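Local structure of tryptophanyl-tRNA synthetase (3HV0) at residues Asp34-Met39 with His49-Asn54; Glu40-Gln45 with Val68-Glu73; Asn138-Ile143 with Glu367-Asp372. The protein probably attaches L-tryptophan to its cognate tRNA, using ATP to activate the amino acid, as a class I aminoacyl-tRNA synthetase. All coordinates share one frame; numbering follows the deposited sequence.

Contact 1 of 3, residues Asp34-Met39 with His49-Asn54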
ATOM      1  N   ASP A  34      26.819  20.485 -25.033  1.00 14.79           N
ATOM      2  CA  ASP A  34      26.803  19.328 -25.909  1.00 15.23           C
ATOM      3  C   ASP A  34      25.470  18.596 -25.767  1.00 15.52           C
ATOM      4  O   ASP A  34      24.740  18.425 -26.736  1.00 15.23           O
ATOM      5  CB  ASP A  34      27.980  18.404 -25.596  1.00 15.42           C
ATOM      6  CG  ASP A  34      29.331  19.012 -25.988  1.00 15.99           C
ATOM      7  OD1 ASP A  34      29.359  20.146 -26.520  1.00 16.08           O
ATOM      8  OD2 ASP A  34      30.375  18.350 -25.766  1.00 16.58           O
ATOM      9  N   MET A  35      25.127  18.200 -24.551  1.00 16.16           N
ATOM     10  CA  MET A  35      23.848  17.535 -24.327  1.00 16.70           C
ATOM     11  C   MET A  35      22.669  18.331 -24.880  1.00 16.65           C
ATOM     12  O   MET A  35      21.743  17.744 -25.442  1.00 16.83           O
ATOM     13  CB  MET A  35      23.609  17.293 -22.840  1.00 17.22           C
ATOM     14  CG  MET A  35      23.854  15.897 -22.395  1.00 18.54           C
ATOM     15  SD  MET A  35      23.568  15.806 -20.626  1.00 22.14           S
ATOM     16  CE  MET A  35      25.246  16.135 -20.051  1.00 19.92           C
ATOM     17  N   ILE A  36      22.691  19.652 -24.699  1.00 16.55           N
ATOM     18  CA  ILE A  36      21.567  20.505 -25.110  1.00 16.50           C
ATOM     19  C   ILE A  36      21.539  20.662 -26.621  1.00 16.52           C
ATOM     20  O   ILE A  36      20.491  20.518 -27.248  1.00 16.69           O
ATOM     21  CB  ILE A  36      21.614  21.894 -24.451  1.00 16.41           C
ATOM     22  CG1 ILE A  36      21.444  21.772 -22.933  1.00 16.87           C
ATOM     23  CG2 ILE A  36      20.514  22.786 -25.014  1.00 16.22           C
ATOM     24  CD1 ILE A  36      21.817  23.025 -22.181  1.00 16.72           C
ATOM     25  N   GLU A  37      22.693  20.961 -27.202  1.00 16.37           N
ATOM     26  CA  GLU A  37      22.821  20.989 -28.650  1.00 16.55           C
ATOM     27  C   GLU A  37      22.382  19.629 -29.213  1.00 16.19           C
ATOM     28  O   GLU A  37      21.668  19.588 -30.214  1.00 16.09           O
ATOM     29  CB  GLU A  37      24.262  21.326 -29.070  1.00 16.37           C
ATOM     30  CG  GLU A  37      24.436  21.566 -30.566  1.00 17.61           C
ATOM     31  CD  GLU A  37      25.901  21.704 -31.005  1.00 18.37           C
ATOM     32  OE1 GLU A  37      26.803  21.143 -30.342  1.00 19.23           O
ATOM     33  OE2 GLU A  37      26.149  22.359 -32.038  1.00 19.36           O
ATOM     34  N   ARG A  38      22.764  18.532 -28.543  1.00 15.81           N
ATOM     35  CA  ARG A  38      22.511  17.171 -29.060  1.00 15.59           C
ATOM     36  C   ARG A  38      21.023  16.936 -29.229  1.00 16.12           C
ATOM     37  O   ARG A  38      20.594  16.275 -30.173  1.00 15.87           O
ATOM     38  CB  ARG A  38      23.163  16.095 -28.172  1.00 15.05           C
ATOM     39  CG  ARG A  38      22.860  14.620 -28.569  1.00 13.71           C
ATOM     40  CD  ARG A  38      24.007  13.644 -28.191  1.00 11.32           C
ATOM     41  NE  ARG A  38      23.552  12.284 -27.882  1.00  9.15           N
ATOM     42  CZ  ARG A  38      23.462  11.762 -26.651  1.00  9.93           C
ATOM     43  NH1 ARG A  38      23.798  12.475 -25.569  1.00  9.63           N
ATOM     44  NH2 ARG A  38      23.023  10.513 -26.487  1.00  8.21           N
ATOM     45  N   MET A  39      20.254  17.530 -28.324  1.00 16.92           N
ATOM     46  CA  MET A  39      18.804  17.460 -28.333  1.00 17.70           C
ATOM     47  C   MET A  39      18.157  18.280 -29.449  1.00 18.29           C
ATOM     48  O   MET A  39      17.402  17.729 -30.249  1.00 18.33           O
ATOM     49  CB  MET A  39      18.276  17.930 -26.976  1.00 17.89           C
ATOM     50  CG  MET A  39      16.843  18.368 -26.982  1.00 18.01           C
ATOM     51  SD  MET A  39      16.139  18.064 -25.383  1.00 20.51           S
ATOM     52  CE  MET A  39      14.405  18.215 -25.814  1.00 20.71           C
ATOM     53  N   HIS A  49      14.057  27.487 -22.803  1.00 24.49           N
ATOM     54  CA  HIS A  49      14.935  28.370 -22.048  1.00 24.82           C
ATOM     55  C   HIS A  49      15.297  27.885 -20.624  1.00 25.14           C
ATOM     56  O   HIS A  49      16.333  28.289 -20.113  1.00 25.37           O
ATOM     57  CB  HIS A  49      14.408  29.824 -22.045  1.00 25.05           C
ATOM     58  CG  HIS A  49      13.057  29.988 -21.421  1.00 25.48           C
ATOM     59  ND1 HIS A  49      11.886  29.764 -22.111  1.00 26.65           N
ATOM     60  CD2 HIS A  49      12.694  30.359 -20.171  1.00 24.90           C
ATOM     61  CE1 HIS A  49      10.859  29.988 -21.313  1.00 25.90           C
ATOM     62  NE2 HIS A  49      11.324  30.354 -20.133  1.00 25.74           N
ATOM     63  N   PHE A  50      14.524  27.000 -19.991  1.00 25.07           N
ATOM     64  CA  PHE A  50      14.985  26.462 -18.693  1.00 25.74           C
ATOM     65  C   PHE A  50      16.337  25.745 -18.799  1.00 26.58           C
ATOM     66  O   PHE A  50      16.991  25.471 -17.784  1.00 26.85           O
ATOM     67  CB  PHE A  50      13.969  25.512 -18.031  1.00 25.46           C
ATOM     68  CG  PHE A  50      12.662  26.164 -17.665  1.00 24.95           C
ATOM     69  CD1 PHE A  50      12.552  27.543 -17.492  1.00 24.67           C
ATOM     70  CD2 PHE A  50      11.530  25.400 -17.500  1.00 24.31           C
ATOM     71  CE1 PHE A  50      11.345  28.115 -17.182  1.00 23.28           C
ATOM     72  CE2 PHE A  50      10.330  25.984 -17.172  1.00 23.22           C
ATOM     73  CZ  PHE A  50      10.238  27.337 -17.019  1.00 21.31           C
ATOM     74  N   PHE A  51      16.742  25.417 -20.015  1.00 27.06           N
ATOM     75  CA  PHE A  51      18.040  24.830 -20.225  1.00 27.88           C
ATOM     76  C   PHE A  51      19.078  25.937 -20.181  1.00 28.52           C
ATOM     77  O   PHE A  51      19.961  25.923 -19.320  1.00 29.30           O
ATOM     78  CB  PHE A  51      18.100  24.129 -21.571  1.00 28.23           C
ATOM     79  CG  PHE A  51      17.479  22.742 -21.593  1.00 28.70           C
ATOM     80  CD1 PHE A  51      18.064  21.693 -20.899  1.00 28.14           C
ATOM     81  CD2 PHE A  51      16.366  22.474 -22.385  1.00 28.52           C
ATOM     82  CE1 PHE A  51      17.545  20.434 -20.975  1.00 26.50           C
ATOM     83  CE2 PHE A  51      15.848  21.209 -22.460  1.00 26.82           C
ATOM     84  CZ  PHE A  51      16.438  20.193 -21.759  1.00 27.04           C
ATOM     85  N   ARG A  52      18.942  26.906 -21.092  1.00 28.77           N
ATOM     86  CA  ARG A  52      19.866  28.045 -21.205  1.00 28.82           C
ATOM     87  C   ARG A  52      20.105  28.761 -19.875  1.00 28.42           C
ATOM     88  O   ARG A  52      21.225  29.147 -19.569  1.00 28.90           O
ATOM     89  CB  ARG A  52      19.359  29.080 -22.229  1.00 29.03           C
ATOM     90  CG  ARG A  52      18.866  28.484 -23.555  1.00 30.39           C
ATOM     91  CD  ARG A  52      18.841  29.520 -24.693  1.00 30.55           C
ATOM     92  NE  ARG A  52      17.931  30.640 -24.422  1.00 31.00           N
ATOM     93  CZ  ARG A  52      16.614  30.665 -24.674  1.00 31.63           C
ATOM     94  NH1 ARG A  52      15.978  29.617 -25.206  1.00 31.43           N
ATOM     95  NH2 ARG A  52      15.917  31.766 -24.384  1.00 32.16           N
ATOM     96  N   ARG A  53      19.053  28.936 -19.088  1.00 27.91           N
ATOM     97  CA  ARG A  53      19.140  29.720 -17.859  1.00 27.47           C
ATOM     98  C   ARG A  53      19.570  28.857 -16.660  1.00 26.44           C
ATOM     99  O   ARG A  53      19.637  29.350 -15.541  1.00 25.80           O
ATOM    100  CB  ARG A  53      17.787  30.389 -17.552  1.00 27.84           C
ATOM    101  CG  ARG A  53      17.063  31.054 -18.727  1.00 28.65           C
ATOM    102  CD  ARG A  53      17.503  32.462 -18.945  1.00 31.23           C
ATOM    103  NE  ARG A  53      16.928  33.073 -20.154  1.00 32.68           N
ATOM    104  CZ  ARG A  53      15.715  33.622 -20.237  1.00 32.85           C
ATOM    105  NH1 ARG A  53      14.885  33.632 -19.180  1.00 32.78           N
ATOM    106  NH2 ARG A  53      15.327  34.159 -21.387  1.00 31.63           N
ATOM    107  N   ASN A  54      19.833  27.573 -16.902  1.00 26.00           N
ATOM    108  CA  ASN A  54      20.197  26.593 -15.842  1.00 25.67           C
ATOM    109  C   ASN A  54      19.164  26.487 -14.711  1.00 25.36           C
ATOM    110  O   ASN A  54      19.502  26.402 -13.529  1.00 25.59           O
ATOM    111  CB  ASN A  54      21.607  26.870 -15.273  1.00 25.42           C
ATOM    112  CG  ASN A  54      22.679  26.957 -16.364  1.00 25.26           C
ATOM    113  OD1 ASN A  54      22.818  26.065 -17.194  1.00 23.68           O
ATOM    114  ND2 ASN A  54      23.429  28.044 -16.365  1.00 25.99           N
TER
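A Met-aromatic contact between Met39 and Phe51, with Ile36 packed beside it, joins helix 33-43 to the short, weakly bonded helix 49-52 close after it in the chain. Ile36 and Met39 lie three residues apart and therefore on the same face of their helix, both with CB directed toward Phe51. The sulfur of Met39 sits 5.1 Å from the centroid of the Phe51 ring, 53° off the ring normal, and its closest ring atom is CZ, 4.2 Å from SD. Ile36 meets the other end of the same residue. Its CG1 branch, placed beside the backbone N by a chi1 of -65°, runs past the phenylalanine in the opposite sense. A flexible, polarisable thioether and a slim branched chain suit the far end of the ring and the root of the side chain.

Around this pair the setting is largely apolar: Met39 also rests on Tyr101, Thr105 and Phe106 of helix 93-106, while Ile36 touches Ile31 and Ala47. Beyond Phe51 the short helix closes in a Schellman motif at Asn54, whose positive phi asparagine tolerates better than most residues. There Asn54 N bonds back to Phe51 O at 2.9 Å. The arginines leading into this turn, Arg52 and Arg53, both form salt bridges with Asp327. Across the contact, Ile36 CD1 lies against Phe51 CB at 3.9 Å, and Ile36 CG1 stands 3.9 Å from Phe51 CD1.

Contact 2 of 3, residues Glu40-Gln45 with Val68-Glu73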
ATOM      1  N   GLU A  40      18.422  19.588 -29.475  1.00 19.14           N
ATOM      2  CA  GLU A  40      17.871  20.485 -30.501  1.00 19.97           C
ATOM      3  C   GLU A  40      18.101  19.899 -31.891  1.00 20.92           C
ATOM      4  O   GLU A  40      17.234  19.974 -32.763  1.00 21.18           O
ATOM      5  CB  GLU A  40      18.542  21.866 -30.454  1.00 20.06           C
ATOM      6  CG  GLU A  40      18.328  22.692 -29.186  1.00 19.60           C
ATOM      7  CD  GLU A  40      18.834  24.128 -29.328  1.00 19.29           C
ATOM      8  OE1 GLU A  40      19.661  24.386 -30.225  1.00 19.51           O
ATOM      9  OE2 GLU A  40      18.399  25.011 -28.553  1.00 18.60           O
ATOM     10  N   ARG A  41      19.291  19.331 -32.078  1.00 21.94           N
ATOM     11  CA  ARG A  41      19.677  18.606 -33.302  1.00 22.79           C
ATOM     12  C   ARG A  41      18.661  17.514 -33.628  1.00 23.08           C
ATOM     13  O   ARG A  41      18.257  17.337 -34.775  1.00 22.75           O
ATOM     14  CB  ARG A  41      21.043  17.938 -33.076  1.00 22.99           C
ATOM     15  CG  ARG A  41      21.925  17.820 -34.274  1.00 23.70           C
ATOM     16  CD  ARG A  41      23.129  18.744 -34.158  1.00 25.50           C
ATOM     17  NE  ARG A  41      24.106  18.288 -33.166  1.00 26.40           N
ATOM     18  CZ  ARG A  41      25.306  18.841 -32.965  1.00 27.13           C
ATOM     19  NH1 ARG A  41      25.710  19.892 -33.681  1.00 27.06           N
ATOM     20  NH2 ARG A  41      26.115  18.341 -32.036  1.00 27.65           N
ATOM     21  N   LEU A  42      18.249  16.808 -32.577  1.00 23.55           N
ATOM     22  CA  LEU A  42      17.478  15.571 -32.665  1.00 23.92           C
ATOM     23  C   LEU A  42      15.951  15.746 -32.660  1.00 24.11           C
ATOM     24  O   LEU A  42      15.232  14.764 -32.857  1.00 24.45           O
ATOM     25  CB  LEU A  42      17.859  14.678 -31.474  1.00 23.97           C
ATOM     26  CG  LEU A  42      17.865  13.163 -31.660  1.00 23.88           C
ATOM     27  CD1 LEU A  42      18.791  12.746 -32.820  1.00 23.20           C
ATOM     28  CD2 LEU A  42      18.299  12.529 -30.358  1.00 22.85           C
ATOM     29  N   THR A  43      15.452  16.960 -32.415  1.00 24.03           N
ATOM     30  CA  THR A  43      13.998  17.196 -32.410  1.00 24.03           C
ATOM     31  C   THR A  43      13.504  18.273 -33.368  1.00 23.87           C
ATOM     32  O   THR A  43      12.302  18.373 -33.601  1.00 23.73           O
ATOM     33  CB  THR A  43      13.500  17.570 -31.011  1.00 24.06           C
ATOM     34  OG1 THR A  43      14.039  18.844 -30.633  1.00 24.51           O
ATOM     35  CG2 THR A  43      13.912  16.509 -30.006  1.00 23.83           C
ATOM     36  N   GLY A  44      14.417  19.085 -33.896  1.00 24.10           N
ATOM     37  CA  GLY A  44      14.063  20.182 -34.806  1.00 23.90           C
ATOM     38  C   GLY A  44      13.443  21.356 -34.073  1.00 23.93           C
ATOM     39  O   GLY A  44      12.932  22.284 -34.685  1.00 22.98           O
ATOM     40  N   GLN A  45      13.463  21.310 -32.742  1.00 24.62           N
ATOM     41  CA  GLN A  45      13.006  22.443 -31.965  1.00 24.74           C
ATOM     42  C   GLN A  45      14.184  23.043 -31.226  1.00 24.62           C
ATOM     43  O   GLN A  45      15.086  22.338 -30.798  1.00 23.87           O
ATOM     44  CB  GLN A  45      11.869  22.052 -31.045  1.00 25.08           C
ATOM     45  CG  GLN A  45      10.483  22.055 -31.712  1.00 25.87           C
ATOM     46  CD  GLN A  45       9.383  21.531 -30.770  1.00 27.84           C
ATOM     47  OE1 GLN A  45       9.417  21.758 -29.547  1.00 28.58           O
ATOM     48  NE2 GLN A  45       8.409  20.820 -31.338  1.00 28.13           N
ATOM     49  N   VAL A  68      18.365   6.587 -26.758  1.00 25.95           N
ATOM     50  CA  VAL A  68      17.147   5.851 -27.090  1.00 25.71           C
ATOM     51  C   VAL A  68      16.348   6.540 -28.181  1.00 25.49           C
ATOM     52  O   VAL A  68      15.900   5.897 -29.120  1.00 25.28           O
ATOM     53  CB  VAL A  68      16.259   5.643 -25.819  1.00 25.68           C
ATOM     54  CG1 VAL A  68      14.785   5.572 -26.169  1.00 25.49           C
ATOM     55  CG2 VAL A  68      16.703   4.394 -25.093  1.00 25.04           C
ATOM     56  N   TYR A  69      16.173   7.851 -28.060  1.00 25.66           N
ATOM     57  CA  TYR A  69      15.410   8.600 -29.054  1.00 25.85           C
ATOM     58  C   TYR A  69      16.185   8.670 -30.381  1.00 26.17           C
ATOM     59  O   TYR A  69      15.587   8.691 -31.457  1.00 25.88           O
ATOM     60  CB  TYR A  69      15.066   9.993 -28.539  1.00 25.78           C
ATOM     61  CG  TYR A  69      13.924  10.645 -29.290  1.00 26.37           C
ATOM     62  CD1 TYR A  69      12.608  10.277 -29.044  1.00 27.72           C
ATOM     63  CD2 TYR A  69      14.158  11.635 -30.244  1.00 27.04           C
ATOM     64  CE1 TYR A  69      11.549  10.884 -29.725  1.00 28.28           C
ATOM     65  CE2 TYR A  69      13.112  12.242 -30.937  1.00 27.46           C
ATOM     66  CZ  TYR A  69      11.817  11.863 -30.677  1.00 27.96           C
ATOM     67  OH  TYR A  69      10.787  12.464 -31.366  1.00 29.07           O
ATOM     68  N   GLU A  70      17.518   8.678 -30.288  1.00 26.64           N
ATOM     69  CA  GLU A  70      18.398   8.583 -31.461  1.00 27.16           C
ATOM     70  C   GLU A  70      18.116   7.334 -32.283  1.00 27.18           C
ATOM     71  O   GLU A  70      18.236   7.354 -33.507  1.00 27.11           O
ATOM     72  CB  GLU A  70      19.885   8.550 -31.052  1.00 27.44           C
ATOM     73  CG  GLU A  70      20.537   9.910 -30.775  1.00 29.19           C
ATOM     74  CD  GLU A  70      22.019   9.814 -30.372  1.00 30.68           C
ATOM     75  OE1 GLU A  70      22.833   9.238 -31.156  1.00 29.07           O
ATOM     76  OE2 GLU A  70      22.347  10.341 -29.269  1.00 30.38           O
ATOM     77  N   LYS A  71      17.758   6.251 -31.594  1.00 27.33           N
ATOM     78  CA  LYS A  71      17.567   4.930 -32.218  1.00 27.40           C
ATOM     79  C   LYS A  71      16.155   4.705 -32.773  1.00 27.34           C
ATOM     80  O   LYS A  71      15.833   3.605 -33.207  1.00 27.48           O
ATOM     81  CB  LYS A  71      17.884   3.827 -31.191  1.00 27.21           C
ATOM     82  N   GLY A  72      15.307   5.729 -32.740  1.00 27.38           N
ATOM     83  CA  GLY A  72      13.903   5.580 -33.117  1.00 27.36           C
ATOM     84  C   GLY A  72      12.989   4.980 -32.051  1.00 27.20           C
ATOM     85  O   GLY A  72      11.812   4.768 -32.318  1.00 27.23           O
ATOM     86  N   GLU A  73      13.508   4.715 -30.853  1.00 27.18           N
ATOM     87  CA  GLU A  73      12.706   4.067 -29.786  1.00 27.31           C
ATOM     88  C   GLU A  73      11.959   5.080 -28.942  1.00 27.20           C
ATOM     89  O   GLU A  73      12.446   6.178 -28.724  1.00 27.71           O
ATOM     90  CB  GLU A  73      13.593   3.243 -28.858  1.00 27.25           C
ATOM     91  CG  GLU A  73      14.508   2.274 -29.577  1.00 28.14           C
ATOM     92  CD  GLU A  73      14.994   1.144 -28.683  1.00 29.50           C
ATOM     93  OE1 GLU A  73      14.704   1.160 -27.446  1.00 29.94           O
ATOM     94  OE2 GLU A  73      15.660   0.233 -29.230  1.00 30.09           O
TER
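Leu42 crosses the side chain of Glu70 at about a right angle, and both its methyl groups rest against one carbon, Glu70 CG. CD2 of Leu42 comes within 3.5 Å of Glu70 CG, and CD1 lies 3.9 Å from that same carbon. The CG methylene packs on the leucine, while the extended chain carries the carboxylate on to a salt bridge with Arg38, one turn back along the leucine's own helix.

Tyr69 is turned quite differently. Its ring presents an edge, nearly in plane, to the backbone oxygen of Leu42, with CE2 3.8 Å from that O. The phenol gets there because CG stands anti to the backbone N, chi1 -161°, which swings the ring toward the end of helix 33-43. Thr43 CG2 approaches the ring obliquely, and Phe106 meets it edge-to-face from helix 93-106.

Both chains leave their helices here. Thr43 OG1 accepts Gln45 N in an ST turn (3.3 Å), with Gly44 at positive phi between them. Gly72 makes a Schellman motif, with Glu73 N bonded to Val68 O and Gly72 N to Tyr69 O; Val68 O also accepts from Lys71 N, on the opposite face of its plane to Glu73 N. The contact is thus chiefly van der Waals packing near the surface: Leu42 offers a purely apolar chain, Tyr69 and Glu70 turn carbon atoms to it, and the polar end of Glu70 adds a charged tie to Arg38.

Contact 3 of 3, residues Asn138-Ile143 with Glu367-Asp372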
ATOM      1  N   ASN A 138      -6.296  20.386  -8.225  1.00 24.92           N
ATOM      2  CA  ASN A 138      -4.919  20.399  -8.754  1.00 24.73           C
ATOM      3  C   ASN A 138      -4.800  19.843 -10.178  1.00 25.05           C
ATOM      4  O   ASN A 138      -4.055  20.398 -10.977  1.00 25.01           O
ATOM      5  CB  ASN A 138      -3.984  19.639  -7.824  1.00 24.28           C
ATOM      6  CG  ASN A 138      -3.624  20.427  -6.562  1.00 24.05           C
ATOM      7  OD1 ASN A 138      -2.668  20.079  -5.882  1.00 23.33           O
ATOM      8  ND2 ASN A 138      -4.383  21.490  -6.242  1.00 22.57           N
ATOM      9  N   MET A 139      -5.536  18.771 -10.494  1.00 25.40           N
ATOM     10  CA  MET A 139      -5.557  18.215 -11.859  1.00 25.94           C
ATOM     11  C   MET A 139      -5.974  19.236 -12.897  1.00 25.53           C
ATOM     12  O   MET A 139      -5.415  19.261 -13.995  1.00 25.48           O
ATOM     13  CB  MET A 139      -6.529  17.039 -11.993  1.00 26.58           C
ATOM     14  CG  MET A 139      -6.143  15.817 -11.217  1.00 28.70           C
ATOM     15  SD  MET A 139      -7.020  14.325 -11.714  1.00 33.47           S
ATOM     16  CE  MET A 139      -7.182  14.639 -13.476  1.00 31.41           C
ATOM     17  N   LYS A 140      -6.970  20.048 -12.555  1.00 25.19           N
ATOM     18  CA  LYS A 140      -7.437  21.110 -13.435  1.00 25.53           C
ATOM     19  C   LYS A 140      -6.318  22.111 -13.750  1.00 25.41           C
ATOM     20  O   LYS A 140      -6.135  22.523 -14.909  1.00 25.48           O
ATOM     21  CB  LYS A 140      -8.635  21.855 -12.818  1.00 25.67           C
ATOM     22  CG  LYS A 140      -9.878  21.011 -12.617  1.00 26.41           C
ATOM     23  CD  LYS A 140     -10.955  21.760 -11.839  1.00 27.59           C
ATOM     24  CE  LYS A 140     -12.322  21.111 -12.066  1.00 29.20           C
ATOM     25  NZ  LYS A 140     -13.417  21.689 -11.232  1.00 31.00           N
ATOM     26  N   ASP A 141      -5.589  22.519 -12.719  1.00 25.15           N
ATOM     27  CA  ASP A 141      -4.438  23.389 -12.920  1.00 25.37           C
ATOM     28  C   ASP A 141      -3.408  22.675 -13.784  1.00 24.98           C
ATOM     29  O   ASP A 141      -2.740  23.292 -14.597  1.00 24.22           O
ATOM     30  CB  ASP A 141      -3.756  23.728 -11.593  1.00 25.91           C
ATOM     31  CG  ASP A 141      -4.635  24.499 -10.637  1.00 26.55           C
ATOM     32  OD1 ASP A 141      -4.376  24.407  -9.412  1.00 28.88           O
ATOM     33  OD2 ASP A 141      -5.555  25.204 -11.087  1.00 27.54           O
ATOM     34  N   ILE A 142      -3.247  21.370 -13.563  1.00 24.91           N
ATOM     35  CA  ILE A 142      -2.247  20.610 -14.306  1.00 24.80           C
ATOM     36  C   ILE A 142      -2.655  20.526 -15.774  1.00 24.88           C
ATOM     37  O   ILE A 142      -1.844  20.825 -16.655  1.00 25.20           O
ATOM     38  CB  ILE A 142      -1.980  19.230 -13.688  1.00 24.69           C
ATOM     39  CG1 ILE A 142      -1.201  19.410 -12.385  1.00 24.38           C
ATOM     40  CG2 ILE A 142      -1.186  18.332 -14.654  1.00 24.88           C
ATOM     41  CD1 ILE A 142      -1.108  18.184 -11.523  1.00 23.29           C
ATOM     42  N   ILE A 143      -3.914  20.182 -16.030  1.00 24.75           N
ATOM     43  CA  ILE A 143      -4.430  20.084 -17.410  1.00 25.05           C
ATOM     44  C   ILE A 143      -4.409  21.447 -18.112  1.00 25.48           C
ATOM     45  O   ILE A 143      -4.219  21.532 -19.334  1.00 25.62           O
ATOM     46  CB  ILE A 143      -5.855  19.494 -17.441  1.00 24.93           C
ATOM     47  CG1 ILE A 143      -5.832  18.034 -16.981  1.00 24.80           C
ATOM     48  CG2 ILE A 143      -6.468  19.581 -18.837  1.00 24.14           C
ATOM     49  CD1 ILE A 143      -7.154  17.542 -16.467  1.00 23.74           C
ATOM     50  N   GLU A 367     -10.772  27.337 -16.927  1.00 24.75           N
ATOM     51  CA  GLU A 367     -12.234  27.406 -17.068  1.00 24.83           C
ATOM     52  C   GLU A 367     -12.760  26.386 -18.075  1.00 24.59           C
ATOM     53  O   GLU A 367     -13.929  26.036 -18.021  1.00 24.47           O
ATOM     54  CB  GLU A 367     -12.739  28.787 -17.497  1.00 25.00           C
ATOM     55  CG  GLU A 367     -12.213  29.971 -16.728  1.00 25.99           C
ATOM     56  CD  GLU A 367     -12.874  31.283 -17.128  1.00 27.57           C
ATOM     57  OE1 GLU A 367     -14.084  31.444 -16.892  1.00 28.74           O
ATOM     58  OE2 GLU A 367     -12.182  32.167 -17.678  1.00 29.33           O
ATOM     59  N   ALA A 368     -11.903  25.930 -18.989  1.00 24.50           N
ATOM     60  CA  ALA A 368     -12.285  24.950 -20.010  1.00 24.47           C
ATOM     61  C   ALA A 368     -12.143  23.513 -19.536  1.00 24.60           C
ATOM     62  O   ALA A 368     -12.193  22.594 -20.341  1.00 24.80           O
ATOM     63  CB  ALA A 368     -11.457  25.149 -21.265  1.00 24.32           C
ATOM     64  N   ILE A 369     -11.973  23.312 -18.238  1.00 24.80           N
ATOM     65  CA  ILE A 369     -11.733  21.988 -17.703  1.00 24.93           C
ATOM     66  C   ILE A 369     -12.912  21.546 -16.844  1.00 25.12           C
ATOM     67  O   ILE A 369     -13.127  22.065 -15.757  1.00 25.45           O
ATOM     68  CB  ILE A 369     -10.426  21.964 -16.879  1.00 25.09           C
ATOM     69  CG1 ILE A 369      -9.306  22.608 -17.694  1.00 25.16           C
ATOM     70  CG2 ILE A 369     -10.072  20.543 -16.452  1.00 24.24           C
ATOM     71  CD1 ILE A 369      -7.940  22.294 -17.204  1.00 26.56           C
ATOM     72  N   ASN A 370     -13.659  20.569 -17.351  1.00 25.24           N
ATOM     73  CA  ASN A 370     -14.802  19.970 -16.655  1.00 25.33           C
ATOM     74  C   ASN A 370     -14.516  18.489 -16.360  1.00 25.23           C
ATOM     75  O   ASN A 370     -13.473  17.973 -16.759  1.00 25.17           O
ATOM     76  CB  ASN A 370     -16.073  20.138 -17.501  1.00 25.29           C
ATOM     77  CG  ASN A 370     -15.904  19.621 -18.918  1.00 25.57           C
ATOM     78  OD1 ASN A 370     -15.214  18.634 -19.146  1.00 26.65           O
ATOM     79  ND2 ASN A 370     -16.519  20.295 -19.876  1.00 26.33           N
ATOM     80  N   ASP A 371     -15.435  17.812 -15.673  1.00 25.13           N
ATOM     81  CA  ASP A 371     -15.271  16.387 -15.342  1.00 25.23           C
ATOM     82  C   ASP A 371     -15.113  15.498 -16.569  1.00 24.96           C
ATOM     83  O   ASP A 371     -14.505  14.447 -16.495  1.00 24.65           O
ATOM     84  CB  ASP A 371     -16.445  15.873 -14.510  1.00 25.44           C
ATOM     85  CG  ASP A 371     -16.449  16.427 -13.112  1.00 26.62           C
ATOM     86  OD1 ASP A 371     -15.371  16.843 -12.648  1.00 29.08           O
ATOM     87  OD2 ASP A 371     -17.527  16.446 -12.475  1.00 27.57           O
ATOM     88  N   ASP A 372     -15.646  15.926 -17.702  1.00 25.05           N
ATOM     89  CA  ASP A 372     -15.499  15.160 -18.921  1.00 25.31           C
ATOM     90  C   ASP A 372     -14.083  15.228 -19.464  1.00 25.16           C
ATOM     91  O   ASP A 372     -13.593  14.258 -20.050  1.00 25.24           O
ATOM     92  CB  ASP A 372     -16.458  15.645 -19.994  1.00 25.33           C
ATOM     93  CG  ASP A 372     -16.667  14.619 -21.065  1.00 26.45           C
ATOM     94  OD1 ASP A 372     -16.991  13.461 -20.692  1.00 27.43           O
ATOM     95  OD2 ASP A 372     -16.512  14.963 -22.264  1.00 28.42           O
TER
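Ile369 reaches from the linker between helices 344-367 and 371-378 to the side of helix 128-143, where it meets Lys140 and Ile143. From CB the side chain divides. The CG2 branch, anti to the backbone N, lies along the lysine: it is 3.9 Å from Lys140 CG and 4.0 Å from Lys140 CA, and it also approaches Ile143 CD1. The other branch, through CG1, stands beside the backbone N (chi1 -49°) and carries CD1 into the helix surface. The modelled separation of this methyl from Lys140 O is shorter than a normal van der Waals contact, so its exact place is doubtful; as modelled, CD1 lies 3.5 Å from Ile143 CG2. A beta-branched residue suits the site, since its two branches pack against side chains at i and i+3 of the helix, Lys140 and Ile143.

The lysine contributes its carbon chain, sliding past the isoleucine in the opposite direction. Its NZ stays 5.4 Å from Asp371 OD1, so attraction between the two charges is probably modest. Immediately after Ile369, Asn370 serves as N-cap, its OD1 accepting from Val373 N; Val373 and Phe377 then continue the apolar packing on Ile143. Just before the linker, Arg366 forms a salt bridge with Asp141, whose OD1 also accepts from Leu88 N, beside the HVGH class I signature sequence. Helix 128-143 lies on the connection between the adjacent parallel strands 110-114 and 152-156, the beta-alpha-beta crossover characteristic of the class I Rossmann-type domain, and here the C-terminal segment packs against it.

In the fold
Contacts 1 and 2 are neighbours, their centres 14 Å apart on the same side of the chain's centre, and both use helix 33-43. Their segments alternate along the sequence, so this one helix is tied first to 49-54 and then to 68-73. The two contacts touch through Arg38 and Glu70. Contact 3 comes later in the chain, its centre 31 Å from each of the others. It joins helix 128-143, between strands 110-114 and 152-156, to the segment leading into helix 371-378. Contacts 1 and 2 hold the N-terminal helices to one another, while contact 3 fastens the C-terminal segment to a crossover helix of the Rossmann-type core of the synthetase.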